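Local coordinates for protein mitochondrial enolase superfamily member 1 (PDB 4A35) that catalyses the magnesium-dependent dehydration of L-fuconate to 2-keto-3-deoxy-L-fuconate, a step in the breakdown of L-fucose, at residues Y35-V40 against G358-C363; D251-W256 against I276-S281; G305-N310 against S330-S335; Q324-D329 against I351-H356. All coordinates share one frame; numbering follows the deposited sequence. Where two conformers were deposited one is given.

Contact 1. Residues Y35-V40 against G358-C363; sequences YSAAYV and GGVGLC
With its CG anti to the carbonyl carbon (chi1 -74°), Tyr35 lays its ring over the Gly359 backbone, while Val360, its CG1 anti to the backbone N (chi1 -175°), turns CG2 to the main chain of Tyr35 and Ser36 and CG1 to Ala37. Gly359 CA sits over one face of the Tyr35 ring, 3.9 Å from the centroid and 29° off its normal, a CH-pi contact in which CD2 and CE2 come nearest. The methyl Val360 CG2 reaches 3.4 Å from Ser36 N and also packs on Tyr35 CB, and Val360 CG1 touches Ala37 CB at 4.1 Å. Gly359 has positive phi, and a side chain there would be crowded by Leu362 CD1. At the far end of the ring, one water joins Tyr35 OH (2.7 Å) to Gly359 N (2.9 Å), accepting from the latter. Phe57 meets the same tyrosine ring edge-to-face.

The contact joins the start of strand 36-44 in the N-terminal capping domain to the loop before helix 362-377 of the barrel domain, the interdomain arrangement of the enolase superfamily, in which the active site lies between cap and barrel. Tyr35 and Gly358 are substrate-binding residues by similarity. Across this seam the direct contacts are apolar and the polar link is a water, which is consistent with a phenol hydroxyl kept at the pocket to meet a sugar acid.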
loop_
_atom_site.group_PDB
_atom_site.type_symbol
_atom_site.label_atom_id
_atom_site.label_comp_id
_atom_site.label_asym_id
_atom_site.label_seq_id
_atom_site.Cartn_x
_atom_site.Cartn_y
_atom_site.Cartn_z
ATOM N N TYR A 35 -13.715 16.235 -0.128
ATOM C CA TYR A 35 -13.955 15.230 0.908
ATOM C C TYR A 35 -15.073 14.299 0.466
ATOM O O TYR A 35 -16.209 14.723 0.198
ATOM C CB TYR A 35 -14.324 15.932 2.221
ATOM C CG TYR A 35 -13.176 16.600 2.944
ATOM C CD1 TYR A 35 -11.895 16.653 2.381
ATOM C CD2 TYR A 35 -13.364 17.186 4.191
ATOM C CE1 TYR A 35 -10.827 17.273 3.055
ATOM C CE2 TYR A 35 -12.298 17.773 4.887
ATOM C CZ TYR A 35 -11.025 17.772 4.333
ATOM O OH TYR A 35 -9.981 18.368 5.006
ATOM N N SER A 36 -14.762 13.019 0.431
ATOM C CA SER A 36 -15.668 12.006 -0.094
ATOM C C SER A 36 -15.634 10.716 0.706
ATOM O O SER A 36 -14.725 10.496 1.530
ATOM C CB SER A 36 -15.274 11.695 -1.545
ATOM O OG SER A 36 -15.372 12.870 -2.326
ATOM N N ALA A 37 -16.588 9.814 0.386
ATOM C CA ALA A 37 -16.607 8.518 1.039
ATOM C C ALA A 37 -17.257 7.461 0.178
ATOM O O ALA A 37 -18.177 7.749 -0.616
ATOM C CB ALA A 37 -17.396 8.619 2.373
ATOM N N ALA A 38 -16.777 6.224 0.333
ATOM C CA ALA A 38 -17.502 5.047 -0.185
ATOM C C ALA A 38 -18.455 4.672 0.975
ATOM O O ALA A 38 -17.985 4.373 2.089
ATOM C CB ALA A 38 -16.524 3.915 -0.517
ATOM N N TYR A 39 -19.757 4.838 0.771
ATOM C CA TYR A 39 -20.751 4.616 1.846
ATOM C C TYR A 39 -21.399 3.282 1.652
ATOM O O TYR A 39 -22.049 3.049 0.613
ATOM C CB TYR A 39 -21.801 5.729 1.831
ATOM C CG TYR A 39 -22.828 5.599 2.938
ATOM C CD1 TYR A 39 -22.438 5.625 4.284
ATOM C CD2 TYR A 39 -24.186 5.517 2.650
ATOM C CE1 TYR A 39 -23.375 5.554 5.310
ATOM C CE2 TYR A 39 -25.138 5.410 3.673
ATOM C CZ TYR A 39 -24.725 5.470 5.006
ATOM O OH TYR A 39 -25.639 5.398 6.032
ATOM N N VAL A 40 -21.228 2.404 2.664
ATOM C CA VAL A 40 -21.718 1.040 2.652
ATOM C C VAL A 40 -22.922 0.878 3.571
ATOM O O VAL A 40 -22.864 1.297 4.735
ATOM C CB VAL A 40 -20.570 0.071 3.083
ATOM C CG1 VAL A 40 -21.071 -1.385 3.138
ATOM C CG2 VAL A 40 -19.349 0.207 2.162
ATOM N N GLY A 358 -11.414 14.453 11.026
ATOM C CA GLY A 358 -11.838 15.406 10.002
ATOM C C GLY A 358 -12.433 14.666 8.818
ATOM O O GLY A 358 -13.133 13.667 9.001
ATOM N N GLY A 359 -12.151 15.136 7.600
ATOM C CA GLY A 359 -12.697 14.490 6.413
ATOM C C GLY A 359 -14.210 14.323 6.437
ATOM O O GLY A 359 -14.906 15.231 6.865
ATOM N N VAL A 360 -14.711 13.174 5.960
ATOM C CA VAL A 360 -16.124 12.768 5.991
ATOM C C VAL A 360 -16.305 11.755 7.092
ATOM O O VAL A 360 -15.958 10.575 6.885
ATOM C CB VAL A 360 -16.640 12.125 4.637
ATOM C CG1 VAL A 360 -18.153 11.846 4.705
ATOM C CG2 VAL A 360 -16.316 13.001 3.455
ATOM N N GLY A 361 -16.849 12.180 8.227
ATOM C CA GLY A 361 -17.173 11.243 9.303
ATOM C C GLY A 361 -16.038 10.627 10.096
ATOM O O GLY A 361 -16.314 9.824 10.993
ATOM N N LEU A 362 -14.754 10.972 9.828
ATOM C CA LEU A 362 -13.673 10.389 10.668
ATOM C C LEU A 362 -13.843 10.763 12.169
ATOM O O LEU A 362 -13.576 9.914 13.015
ATOM C CB LEU A 362 -12.289 10.858 10.180
ATOM C CG LEU A 362 -11.946 10.536 8.685
ATOM C CD1 LEU A 362 -10.515 11.069 8.328
ATOM C CD2 LEU A 362 -12.009 8.987 8.415
ATOM N N CYS A 363 -14.271 12.016 12.481
ATOM C CA CYS A 363 -14.541 12.436 13.890
ATOM C C CYS A 363 -15.591 11.476 14.518
ATOM O O CYS A 363 -15.400 10.980 15.647
ATOM C CB CYS A 363 -15.046 13.884 13.946
ATOM S SG CYS A 363 -13.874 15.116 13.324
HETATM O O HOH W 1 -10.302 17.326 7.509
#

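Contact 2. Residues D251-W256 against I276-S281; sequences DANQRW and IEEPTS. With MG (magnesium ion), chain B.
This is a parallel strand-end contact at the mouth of the enolase-type barrel: strands 247-251 and 275-277 bridge at Asp251 and Glu277, and the loops beyond them run on together beside the magnesium site. Ala252 N donates to Glu277 O at 2.9 Å, and Gln254 N to Glu278 O at 2.7 Å. Asp251 and Glu277 stack their carboxylates with planes 24° apart, and each gives one oxygen to the magnesium ion, Asp251 OD2 and Glu277 OE2 both at 2.2 Å. Asp251 OD1 accepts from Asn253 N, an Asx turn, and accepts a hydrogen bond from a metal-bound water that also donates to Glu278 OE1.

Gln254 and Glu278 lie side by side; NE2 of Gln254 meets OE2 of Glu278 on its syn side at 2.9 Å, nearly straight at 170°. Farther out, Thr280 OG1 donates to Trp256 O (2.6 Å), and the Trp256 ring reaches Ile276 CD1 through CZ3. An alanine in place of Gln254 would probably leave Glu278 OE2 without this donor and Arg103 of the second subunit without its acceptor OE1.

Lys223 bonds to Asp251 OD2 and Lys221 forms a salt bridge with Glu277 OE1, while Glu306 completes the protein ligands. The cation and the Lys221 salt bridge probably offset the repulsion between the neighbouring carboxylates.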
loop_
_atom_site.group_PDB
_atom_site.type_symbol
_atom_site.label_atom_id
_atom_site.label_comp_id
_atom_site.label_asym_id
_atom_site.label_seq_id
_atom_site.Cartn_x
_atom_site.Cartn_y
_atom_site.Cartn_z
ATOM N N ASP A 251 1.757 20.369 10.686
ATOM C CA ASP A 251 1.479 19.184 9.871
ATOM C C ASP A 251 1.999 19.434 8.458
ATOM O O ASP A 251 1.539 20.360 7.787
ATOM C CB ASP A 251 -0.048 18.907 9.881
ATOM C CG ASP A 251 -0.443 17.616 9.154
ATOM O OD1 ASP A 251 0.430 17.011 8.490
ATOM O OD2 ASP A 251 -1.640 17.241 9.202
ATOM N N ALA A 252 3.032 18.689 8.057
ATOM C CA ALA A 252 3.678 18.855 6.749
ATOM C C ALA A 252 3.076 17.939 5.687
ATOM O O ALA A 252 3.528 18.041 4.541
ATOM C CB ALA A 252 5.177 18.596 6.858
ATOM N N ASN A 253 2.122 17.025 6.056
ATOM C CA ASN A 253 1.483 16.129 5.038
ATOM C C ASN A 253 2.506 15.501 4.050
ATOM O O ASN A 253 2.280 15.467 2.800
ATOM C CB ASN A 253 0.410 16.921 4.231
ATOM C CG ASN A 253 -0.792 17.243 5.087
ATOM O OD1 ASN A 253 -0.874 18.328 5.656
ATOM N ND2 ASN A 253 -1.633 16.247 5.352
ATOM N N GLN A 254 3.636 14.950 4.624
ATOM C CA GLN A 254 4.625 14.128 3.895
ATOM C C GLN A 254 5.479 14.899 2.898
ATOM O O GLN A 254 6.127 14.278 2.070
ATOM C CB GLN A 254 3.905 12.956 3.119
ATOM C CG GLN A 254 2.831 12.245 3.958
ATOM C CD GLN A 254 1.829 11.464 3.112
ATOM O OE1 GLN A 254 1.849 11.493 1.871
ATOM N NE2 GLN A 254 0.880 10.795 3.773
ATOM N N ARG A 255 5.504 16.246 2.950
ATOM C CA ARG A 255 6.172 16.997 1.910
ATOM C C ARG A 255 7.671 16.787 1.768
ATOM O O ARG A 255 8.188 16.930 0.655
ATOM C CB ARG A 255 5.928 18.529 2.094
ATOM C CG ARG A 255 4.468 18.869 1.732
ATOM C CD ARG A 255 4.266 18.788 0.199
ATOM N NE ARG A 255 5.028 19.838 -0.481
ATOM C CZ ARG A 255 4.962 20.101 -1.783
ATOM N NH1 ARG A 255 4.185 19.370 -2.579
ATOM N NH2 ARG A 255 5.683 21.094 -2.306
ATOM N N TRP A 256 8.362 16.529 2.880
ATOM C CA TRP A 256 9.812 16.636 2.876
ATOM C C TRP A 256 10.598 15.360 2.784
ATOM O O TRP A 256 10.096 14.287 3.144
ATOM C CB TRP A 256 10.244 17.376 4.183
ATOM C CG TRP A 256 9.555 18.704 4.442
ATOM C CD1 TRP A 256 9.383 19.732 3.554
ATOM C CD2 TRP A 256 9.031 19.172 5.706
ATOM N NE1 TRP A 256 8.737 20.794 4.176
ATOM C CE2 TRP A 256 8.582 20.503 5.512
ATOM C CE3 TRP A 256 8.925 18.607 6.995
ATOM C CZ2 TRP A 256 7.990 21.255 6.547
ATOM C CZ3 TRP A 256 8.455 19.394 8.042
ATOM C CH2 TRP A 256 7.947 20.687 7.808
ATOM N N ILE A 276 5.568 17.928 15.060
ATOM C CA ILE A 276 5.568 18.023 13.590
ATOM C C ILE A 276 4.966 16.708 13.092
ATOM O O ILE A 276 5.490 15.607 13.391
ATOM C CB ILE A 276 6.933 18.375 12.891
ATOM C CG1 ILE A 276 6.693 18.324 11.334
ATOM C CG2 ILE A 276 8.065 17.368 13.255
ATOM C CD1 ILE A 276 5.730 19.507 10.743
ATOM N N GLU A 277 3.849 16.833 12.378
ATOM C CA GLU A 277 3.113 15.680 11.895
ATOM C C GLU A 277 3.497 15.375 10.419
ATOM O O GLU A 277 3.605 16.292 9.590
ATOM C CB GLU A 277 1.617 15.968 12.055
ATOM C CG GLU A 277 0.685 14.888 11.502
ATOM C CD GLU A 277 -0.765 15.226 11.840
ATOM O OE1 GLU A 277 -0.965 15.921 12.863
ATOM O OE2 GLU A 277 -1.695 14.701 11.176
ATOM N N GLU A 278 3.620 14.055 10.091
ATOM C CA GLU A 278 3.976 13.550 8.775
ATOM C C GLU A 278 5.110 14.369 8.115
ATOM O O GLU A 278 4.925 14.911 7.013
ATOM C CB GLU A 278 2.745 13.496 7.861
ATOM C CG GLU A 278 1.740 12.448 8.291
ATOM C CD GLU A 278 0.987 11.976 7.070
ATOM O OE1 GLU A 278 0.191 12.783 6.522
ATOM O OE2 GLU A 278 1.201 10.816 6.651
ATOM N N PRO A 279 6.285 14.520 8.770
ATOM C CA PRO A 279 7.375 15.288 8.122
ATOM C C PRO A 279 7.827 14.663 6.793
ATOM O O PRO A 279 8.331 15.375 5.933
ATOM C CB PRO A 279 8.492 15.269 9.171
ATOM C CG PRO A 279 8.242 13.968 9.977
ATOM C CD PRO A 279 6.712 13.996 10.090
ATOM N N THR A 280 7.641 13.332 6.598
ATOM C CA THR A 280 8.085 12.716 5.348
ATOM C C THR A 280 7.088 11.610 4.967
ATOM O O THR A 280 5.986 11.531 5.575
ATOM C CB THR A 280 9.554 12.220 5.471
ATOM O OG1 THR A 280 10.028 11.943 4.172
ATOM C CG2 THR A 280 9.721 10.957 6.397
ATOM N N SER A 281 7.466 10.813 3.971
ATOM C CA SER A 281 6.690 9.662 3.450
ATOM C C SER A 281 6.087 8.827 4.632
ATOM O O SER A 281 6.833 8.478 5.560
ATOM C CB SER A 281 7.570 8.782 2.577
ATOM O OG SER A 281 6.955 7.519 2.378
HETATM MG MG MG B . -2.366 15.197 9.171
HETATM O O HOH W 2 -0.808 14.802 8.071
HETATM O O HOH W 3 -1.571 13.098 4.549
HETATM O O HOH W 4 -3.621 15.635 7.156
HETATM O O HOH W 5 -4.171 15.756 9.699
#

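Contact 3. Residues G305-N310 against S330-S335. With MG (magnesium ion), chain B.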
loop_
_atom_site.group_PDB
_atom_site.type_symbol
_atom_site.label_atom_id
_atom_site.label_comp_id
_atom_site.label_asym_id
_atom_site.label_seq_id
_atom_site.Cartn_x
_atom_site.Cartn_y
_atom_site.Cartn_z
ATOM N N GLY A 305 0.931 8.805 11.196
ATOM C CA GLY A 305 0.032 7.670 11.188
ATOM C C GLY A 305 -1.233 7.747 10.369
ATOM O O GLY A 305 -1.784 6.692 10.065
ATOM N N GLU A 306 -1.752 8.953 10.075
ATOM C CA GLU A 306 -3.028 9.009 9.358
ATOM C C GLU A 306 -3.040 8.227 8.013
ATOM O O GLU A 306 -4.113 7.756 7.655
ATOM C CB GLU A 306 -3.458 10.456 9.083
ATOM C CG GLU A 306 -2.695 11.121 7.969
ATOM C CD GLU A 306 -3.088 12.568 7.852
ATOM O OE1 GLU A 306 -3.023 13.260 8.889
ATOM O OE2 GLU A 306 -3.511 12.995 6.758
ATOM N N GLN A 307 -1.866 8.099 7.267
ATOM C CA GLN A 307 -1.838 7.359 6.015
ATOM C C GLN A 307 -1.022 6.076 6.175
ATOM O O GLN A 307 -0.721 5.410 5.177
ATOM C CB GLN A 307 -1.280 8.231 4.854
ATOM C CG GLN A 307 -2.291 9.324 4.432
ATOM C CD GLN A 307 -2.281 9.617 2.942
ATOM O OE1 GLN A 307 -1.945 10.729 2.500
ATOM N NE2 GLN A 307 -2.787 8.692 2.136
ATOM N N CYS A 308 -0.618 5.754 7.444
ATOM C CA CYS A 308 0.099 4.538 7.758
ATOM C C CYS A 308 -0.807 3.345 7.406
ATOM O O CYS A 308 -1.886 3.224 8.000
ATOM C CB CYS A 308 0.458 4.542 9.227
ATOM S SG CYS A 308 1.247 3.031 9.725
ATOM N N HIS A 309 -0.462 2.575 6.405
ATOM C CA HIS A 309 -1.396 1.588 5.831
ATOM C C HIS A 309 -1.829 0.362 6.656
ATOM O O HIS A 309 -2.927 -0.165 6.393
ATOM C CB HIS A 309 -0.984 1.187 4.389
ATOM C CG HIS A 309 0.378 0.574 4.261
ATOM N ND1 HIS A 309 0.574 -0.771 4.490
ATOM C CD2 HIS A 309 1.566 1.146 3.962
ATOM C CE1 HIS A 309 1.862 -0.995 4.291
ATOM N NE2 HIS A 309 2.510 0.123 4.008
ATOM N N ASN A 310 -1.015 -0.127 7.609
ATOM C CA ASN A 310 -1.459 -1.289 8.390
ATOM C C ASN A 310 -0.641 -1.346 9.673
ATOM O O ASN A 310 0.254 -0.505 9.893
ATOM C CB ASN A 310 -1.431 -2.611 7.571
ATOM C CG ASN A 310 -0.058 -3.072 7.113
ATOM O OD1 ASN A 310 0.955 -2.812 7.783
ATOM N ND2 ASN A 310 0.002 -3.684 5.926
ATOM N N SER A 330 -9.434 5.711 11.740
ATOM C CA SER A 330 -10.576 4.797 11.779
ATOM C C SER A 330 -10.863 4.145 10.412
ATOM O O SER A 330 -11.504 3.107 10.375
ATOM C CB SER A 330 -11.824 5.576 12.242
ATOM O OG SER A 330 -12.189 6.645 11.375
ATOM N N CYS A 331 -10.475 4.808 9.297
ATOM C CA CYS A 331 -10.837 4.333 7.931
ATOM C C CYS A 331 -9.623 3.959 7.002
ATOM O O CYS A 331 -9.860 3.458 5.898
ATOM C CB CYS A 331 -11.731 5.374 7.260
ATOM S SG CYS A 331 -13.343 5.529 8.069
ATOM N N ARG A 332 -8.389 4.169 7.442
ATOM C CA ARG A 332 -7.163 3.809 6.740
ATOM C C ARG A 332 -6.753 2.372 7.150
ATOM O O ARG A 332 -6.380 1.565 6.318
ATOM C CB ARG A 332 -6.028 4.788 7.116
ATOM C CG ARG A 332 -4.647 4.428 6.417
ATOM C CD ARG A 332 -4.694 4.446 4.886
ATOM N NE ARG A 332 -5.140 5.759 4.396
ATOM C CZ ARG A 332 -5.100 6.141 3.124
ATOM N NH1 ARG A 332 -4.633 5.312 2.185
ATOM N NH2 ARG A 332 -5.501 7.369 2.778
ATOM N N LEU A 333 -6.787 2.106 8.466
ATOM C CA LEU A 333 -6.490 0.751 8.975
ATOM C C LEU A 333 -7.713 -0.151 8.780
ATOM O O LEU A 333 -8.804 0.335 8.400
ATOM C CB LEU A 333 -6.131 0.842 10.488
ATOM C CG LEU A 333 -4.825 1.619 10.821
ATOM C CD1 LEU A 333 -4.628 1.649 12.351
ATOM C CD2 LEU A 333 -3.544 0.926 10.222
ATOM N N GLY A 334 -7.530 -1.431 9.067
ATOM C CA GLY A 334 -8.564 -2.440 8.921
ATOM C C GLY A 334 -9.664 -2.340 9.984
ATOM O O GLY A 334 -9.810 -3.236 10.814
ATOM N N SER A 335 -10.407 -1.189 9.988
ATOM C CA SER A 335 -11.571 -0.891 10.837
ATOM C C SER A 335 -11.229 -1.015 12.361
ATOM O O SER A 335 -10.085 -0.840 12.766
ATOM C CB SER A 335 -12.744 -1.784 10.412
ATOM O OG SER A 335 -13.973 -1.539 11.107
HETATM MG MG MG B . -2.366 15.197 9.171
HETATM O O HOH W 6 -6.059 8.131 5.657
HETATM O O HOH W 4 -3.621 15.635 7.156
HETATM O O HOH W 7 -4.400 1.030 4.403
HETATM O O HOH W 2 -0.808 14.802 8.071
HETATM O O HOH W 5 -4.171 15.756 9.699
#
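Over one face of the Arg332 guanidinium lies Gln307 NE2, 3.1 Å from NH2 with the amide and guanidinium planes 44° apart, and at the edge, in plane, sits a water. Gln307 NE2 and Arg332 NH2 are both donors, so they touch without bonding; Gln307 OE1 is taken by Gln254, and Arg332 NH2 donates to Trp104 O of the second subunit, whose ring makes a cation-pi contact with Arg332. The edge water accepts from Arg332 NE and donates to Glu306 O, both at 2.8 Å. With CG anti to the backbone N (chi1 178°), Arg332 rests CG 3.4 Å from Cys308 O, and bends at chi2 and chi3 turn the guanidinium to Gln307. Leu333 CD2 packs on Asn310 CA, and a second water donates to His309 O and Arg332 O.

The contact joins the barrel loops that follow strands 301-304 and 325-326. A leucine in place of Arg332 would probably leave Trp104 O of the second subunit without its donor and the water on Glu306 O without its NE donor.

Water carries the polar links, and through the edge water Arg332 connects the backbone of Glu306, whose OE1 binds the magnesium ion at 2.1 Å, to the subunit interface.

Contact 4. Residues Q324-D329 against I351-H356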
loop_
_atom_site.group_PDB
_atom_site.type_symbol
_atom_site.label_atom_id
_atom_site.label_comp_id
_atom_site.label_asym_id
_atom_site.label_seq_id
_atom_site.Cartn_x
_atom_site.Cartn_y
_atom_site.Cartn_z
ATOM N N GLN A 324 6.742 10.303 18.662
ATOM C CA GLN A 324 6.358 10.654 20.043
ATOM C C GLN A 324 4.826 10.595 20.200
ATOM O O GLN A 324 4.337 10.517 21.328
ATOM C CB GLN A 324 6.880 12.055 20.428
ATOM C CG GLN A 324 8.391 12.086 20.736
ATOM C CD GLN A 324 9.265 11.570 19.602
ATOM O OE1 GLN A 324 9.299 12.121 18.491
ATOM N NE2 GLN A 324 9.953 10.449 19.833
ATOM N N PHE A 325 4.074 10.704 19.080
ATOM C CA PHE A 325 2.594 10.690 19.089
ATOM C C PHE A 325 2.135 9.848 17.929
ATOM O O PHE A 325 2.583 10.053 16.781
ATOM C CB PHE A 325 2.021 12.108 18.938
ATOM C CG PHE A 325 2.599 13.105 19.924
ATOM C CD1 PHE A 325 3.757 13.831 19.610
ATOM C CD2 PHE A 325 1.942 13.381 21.123
ATOM C CE1 PHE A 325 4.247 14.820 20.485
ATOM C CE2 PHE A 325 2.442 14.356 22.005
ATOM C CZ PHE A 325 3.596 15.062 21.683
ATOM N N LEU A 326 1.318 8.852 18.244
ATOM C CA LEU A 326 0.884 7.885 17.213
ATOM C C LEU A 326 -0.511 8.223 16.792
ATOM O O LEU A 326 -1.426 8.220 17.604
ATOM C CB LEU A 326 1.018 6.457 17.803
ATOM C CG LEU A 326 0.788 5.301 16.797
ATOM C CD1 LEU A 326 1.518 4.037 17.264
ATOM C CD2 LEU A 326 -0.736 4.996 16.659
ATOM N N GLN A 327 -0.705 8.431 15.476
ATOM C CA GLN A 327 -2.020 8.876 15.013
ATOM C C GLN A 327 -2.771 7.773 14.282
ATOM O O GLN A 327 -2.604 7.607 13.086
ATOM C CB GLN A 327 -1.837 10.124 14.126
ATOM C CG GLN A 327 -1.075 11.189 14.980
ATOM C CD GLN A 327 -0.658 12.373 14.235
ATOM O OE1 GLN A 327 0.064 12.267 13.236
ATOM N NE2 GLN A 327 -1.079 13.530 14.734
ATOM N N ILE A 328 -3.674 7.102 15.006
ATOM C CA ILE A 328 -4.535 6.115 14.376
ATOM C C ILE A 328 -5.547 6.803 13.447
ATOM O O ILE A 328 -5.846 7.986 13.591
ATOM C CB ILE A 328 -5.287 5.241 15.431
ATOM C CG1 ILE A 328 -6.264 6.071 16.315
ATOM C CG2 ILE A 328 -4.301 4.263 16.189
ATOM C CD1 ILE A 328 -7.298 5.196 17.254
ATOM N N ASP A 329 -6.058 6.039 12.474
ATOM C CA ASP A 329 -7.132 6.499 11.620
ATOM C C ASP A 329 -8.161 5.357 11.522
ATOM O O ASP A 329 -7.802 4.195 11.286
ATOM C CB ASP A 329 -6.653 6.952 10.247
ATOM C CG ASP A 329 -7.864 7.504 9.484
ATOM O OD1 ASP A 329 -8.170 8.698 9.647
ATOM O OD2 ASP A 329 -8.519 6.725 8.756
ATOM N N ILE A 351 3.456 4.677 24.249
ATOM C CA ILE A 351 3.432 5.785 23.296
ATOM C C ILE A 351 1.985 6.329 23.254
ATOM O O ILE A 351 1.046 5.545 23.074
ATOM C CB ILE A 351 3.975 5.393 21.884
ATOM C CG1 ILE A 351 5.533 5.090 21.986
ATOM C CG2 ILE A 351 3.698 6.458 20.860
ATOM C CD1 ILE A 351 6.418 6.308 22.446
ATOM N N PRO A 352 1.795 7.661 23.400
ATOM C CA PRO A 352 0.410 8.216 23.376
ATOM C C PRO A 352 -0.202 8.201 21.988
ATOM O O PRO A 352 0.469 8.474 20.978
ATOM C CB PRO A 352 0.594 9.666 23.869
ATOM C CG PRO A 352 1.998 10.040 23.440
ATOM C CD PRO A 352 2.791 8.733 23.636
ATOM N N VAL A 353 -1.523 7.914 21.955
ATOM C CA VAL A 353 -2.288 7.890 20.718
ATOM C C VAL A 353 -3.074 9.219 20.635
ATOM O O VAL A 353 -3.839 9.579 21.568
ATOM C CB VAL A 353 -3.223 6.637 20.586
ATOM C CG1 VAL A 353 -4.104 6.692 19.338
ATOM C CG2 VAL A 353 -2.414 5.344 20.592
ATOM N N CYS A 354 -2.915 9.901 19.492
ATOM C CA CYS A 354 -3.593 11.184 19.151
ATOM C C CYS A 354 -4.285 10.995 17.818
ATOM O O CYS A 354 -3.669 11.121 16.746
ATOM C CB CYS A 354 -2.589 12.327 19.110
ATOM S SG CYS A 354 -1.866 12.702 20.730
ATOM N N PRO A 355 -5.551 10.557 17.838
ATOM C CA PRO A 355 -6.174 10.152 16.563
ATOM C C PRO A 355 -6.215 11.242 15.492
ATOM O O PRO A 355 -6.343 12.441 15.802
ATOM C CB PRO A 355 -7.618 9.807 16.976
ATOM C CG PRO A 355 -7.469 9.312 18.372
ATOM C CD PRO A 355 -6.412 10.217 19.003
ATOM N N HIS A 356 -6.159 10.804 14.233
ATOM C CA HIS A 356 -6.431 11.657 13.107
ATOM C C HIS A 356 -7.955 11.694 12.933
ATOM O O HIS A 356 -8.656 10.688 13.140
ATOM C CB HIS A 356 -5.728 11.133 11.820
ATOM C CG HIS A 356 -6.216 11.749 10.538
ATOM N ND1 HIS A 356 -7.067 11.050 9.668
ATOM C CD2 HIS A 356 -5.946 12.956 9.993
ATOM C CE1 HIS A 356 -7.272 11.856 8.632
ATOM N NE2 HIS A 356 -6.611 13.001 8.770
HETATM O O HOH W 8 -3.984 13.980 15.420
HETATM O O HOH W 9 -10.012 8.647 11.789
#
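Asp329 OD1 is gripped by His356 ND1 at 2.6 Å, the N-H nearly straight at 166°, and more weakly by a water that also donates to His356 O. The carboxylate oxygen lies in the plane of the imidazole at its edge, and is met on its anti side, 28° out of the carboxylate plane. With CG anti to the backbone N in both residues, the two side chains run side by side. Asp329 OD2 accepts from Cys331 N.

This His-carboxylate hydrogen bond sits at the end of the enolase-type barrel; His356, a predicted active-site residue and a substrate binder by similarity, lies in the loop between helices 335-348 and 362-377, which makes a single bridge, Val353 with Leu326, to strand 325-326. The segments run 40° apart end to end, joined by three backbone hydrogen bonds, Leu326 N to Pro352 O, Cys354 N to Leu326 O and His356 N to Ile328 O, each 2.9 Å.

On the side of helix 335-348, Ile328 CG1 meets Val353 CG1 at 3.8 Å. Ile328 N is buried without a partner. Phe325 CD2 lies 3.9 Å from Cys354 SG, a sulfur-aromatic contact. Gln327 CG packs on Cys354 O, while its NE2 bonds to Glu277 OE1.

All four contacts are largely buried, although contact 4 reaches partly exposed residues at its Gln324, Ile351 and Pro352 end, away from the metal. Contacts 2, 3 and 4 belong to the barrel domain, whereas contact 1 joins it to the N-terminal domain and is mostly apolar. Contacts 2 and 3 share the magnesium ion, three waters and the second subunit, and side-chain amides tie contact 2 to contacts 3 and 4. Contact 4 brings the His356 ring against Glu306 of contact 3, and Leu362 of contact 1 packs on that histidine and on Cys331. Contact 4 is held mainly by backbone bonds, contact 2 by backbone bonds and metal ligands together, and contact 3 by packing and bridging waters.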